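Side-chain contact in putative TetR-family transcriptional regulator (Rhodococcus sp., PDB 2G3B), which probably binds DNA at regulatory sites and acts as a transcriptional repressor: residues 63-68 with 92-97. Numbering follows the deposited sequence.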
# COMPACT_ATOMS: atom_id res chain seq x y z
N ARG A 63 -3.29 -15.59 7.84
CA ARG A 63 -2.62 -16.90 7.71
C ARG A 63 -3.55 -18.08 7.52
O ARG A 63 -3.27 -18.93 6.68
CB ARG A 63 -1.65 -17.16 8.85
CG ARG A 63 -0.60 -18.21 8.47
CD ARG A 63 0.55 -18.28 9.45
NE ARG A 63 0.08 -18.40 10.82
CZ ARG A 63 0.05 -17.41 11.71
NH1 ARG A 63 0.50 -16.19 11.40
NH2 ARG A 63 -0.43 -17.67 12.93
N ALA A 64 -4.64 -18.16 8.29
CA ALA A 64 -5.68 -19.17 8.06
C ALA A 64 -6.23 -19.16 6.62
O ALA A 64 -6.50 -20.23 6.05
CB ALA A 64 -6.82 -19.01 9.06
N TYR A 65 -6.44 -17.97 6.04
CA TYR A 65 -6.92 -17.89 4.65
C TYR A 65 -5.76 -18.18 3.67
O TYR A 65 -6.00 -18.69 2.57
CB TYR A 65 -7.60 -16.55 4.34
CG TYR A 65 -8.94 -16.37 5.06
CD1 TYR A 65 -9.02 -15.71 6.29
CD2 TYR A 65 -10.12 -16.85 4.50
CE1 TYR A 65 -10.25 -15.54 6.95
CE2 TYR A 65 -11.37 -16.68 5.15
CZ TYR A 65 -11.42 -16.04 6.39
OH TYR A 65 -12.64 -15.89 7.04
N ARG A 66 -4.51 -17.89 4.08
CA ARG A 66 -3.34 -18.16 3.24
C ARG A 66 -3.05 -19.66 3.05
O ARG A 66 -2.41 -20.09 2.05
CB ARG A 66 -2.11 -17.47 3.80
CG ARG A 66 -2.17 -16.01 3.59
CD ARG A 66 -0.84 -15.35 3.79
NE ARG A 66 -0.30 -15.36 5.16
CZ ARG A 66 -0.37 -14.33 6.01
NH1 ARG A 66 -0.98 -13.21 5.66
NH2 ARG A 66 0.19 -14.42 7.20
N SER A 67 -3.48 -20.46 4.02
CA SER A 67 -3.22 -21.89 3.98
C SER A 67 -4.49 -22.72 3.78
O SER A 67 -4.44 -23.96 3.75
CB SER A 67 -2.45 -22.33 5.25
OG SER A 67 -3.12 -21.91 6.44
N GLU A 68 -5.64 -22.05 3.60
CA GLU A 68 -6.92 -22.77 3.42
C GLU A 68 -6.85 -23.76 2.25
O GLU A 68 -6.56 -23.37 1.11
CB GLU A 68 -8.08 -21.79 3.23
CG GLU A 68 -9.47 -22.45 3.33
CD GLU A 68 -10.63 -21.46 3.14
OE1 GLU A 68 -10.37 -20.33 2.67
OE2 GLU A 68 -11.80 -21.80 3.47
N PRO A 92 -16.18 -11.54 4.07
CA PRO A 92 -16.22 -10.45 5.04
C PRO A 92 -14.98 -10.33 5.91
O PRO A 92 -14.48 -9.21 6.07
CB PRO A 92 -17.50 -10.74 5.89
CG PRO A 92 -18.31 -11.69 5.03
CD PRO A 92 -17.36 -12.41 4.09
N GLU A 93 -14.47 -11.46 6.44
CA GLU A 93 -13.28 -11.43 7.27
C GLU A 93 -12.03 -10.98 6.53
O GLU A 93 -11.20 -10.27 7.10
CB GLU A 93 -12.96 -12.77 7.90
CG GLU A 93 -13.85 -13.14 9.10
CD GLU A 93 -13.16 -14.16 9.99
OE1 GLU A 93 -13.55 -14.26 11.15
OE2 GLU A 93 -12.19 -14.84 9.52
N VAL A 94 -11.87 -11.43 5.28
CA VAL A 94 -10.72 -11.05 4.48
C VAL A 94 -10.76 -9.57 4.16
O VAL A 94 -9.73 -8.91 4.18
CB VAL A 94 -10.59 -11.94 3.18
CG1 VAL A 94 -9.46 -11.49 2.27
CG2 VAL A 94 -10.35 -13.43 3.59
N VAL A 95 -11.96 -9.04 3.89
CA VAL A 95 -12.10 -7.62 3.56
C VAL A 95 -11.73 -6.83 4.82
O VAL A 95 -10.99 -5.82 4.78
CB VAL A 95 -13.55 -7.27 3.10
CG1 VAL A 95 -13.81 -5.77 3.12
CG2 VAL A 95 -13.80 -7.82 1.69
N GLU A 96 -12.33 -7.24 5.93
CA GLU A 96 -12.03 -6.55 7.19
C GLU A 96 -10.55 -6.59 7.54
O GLU A 96 -9.99 -5.58 7.93
CB GLU A 96 -12.87 -7.10 8.32
CG GLU A 96 -12.70 -6.23 9.56
CD GLU A 96 -13.32 -6.84 10.74
OE1 GLU A 96 -12.72 -7.78 11.29
OE2 GLU A 96 -14.44 -6.43 11.09
N ASN A 97 -9.91 -7.75 7.44
CA ASN A 97 -8.48 -7.85 7.76
C ASN A 97 -7.70 -6.86 6.91
O ASN A 97 -6.78 -6.21 7.36
CB ASN A 97 -7.87 -9.20 7.26
CG ASN A 97 -7.99 -10.30 8.28
OD1 ASN A 97 -8.32 -10.05 9.46
ND2 ASN A 97 -7.70 -11.57 7.84
O HOH W 1 -14.90 -14.40 6.00
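In the all-helical TetR fold, helix 47-66, which follows the predicted helix-turn-helix, packs against helix 92-110, within the BetI-type C-terminal family region, and Y65, near the C-terminal end of the first helix, meets E93 and V94 in the first turn of the second. The pairing is a worked example of how a tyrosine at a partly buried helix interface divides its labour, with the ring packing and the hydroxyl bonding. One face of the ring is taken by V94, whose CG2 methyl sits 3.5 Å from the ring centroid and only 10° off the normal, a well-centred CH-pi contact. CG2, anti to the carbonyl carbon of V94, is the branch directed at the ring. At the far edge, the Y65 OH donates a 2.7 Å hydrogen bond to E93 OE2. The donor meets that oxygen from above the carboxylate plane, 39° out of it, and ring and carboxylate planes stand 67° apart. E93 CB also touches the phenol oxygen, 3.3 Å from Y65 OH, so the base of the glutamate flanks the hydroxyl while its chain, extended beyond CG, brings OE2 to the ring edge. A water completes the group: it donates to Y65 OH at 2.9 Å and accepts from E93 N at 3.0 Å, tying the phenol to an amide in the first turn of helix 92-110. Nearby, the helices are further joined by E96, which makes a salt bridge, and N97, which makes a hydrogen bond, to R61 of helix 47-66. The two bonds at the hydroxyl hold the end of the Y65 side chain in place, and the methyl over one face favours the ring's tilt; the donated O-H should help to stabilise the negative charge of E93, while the water's O-H is taken up by the phenol oxygen.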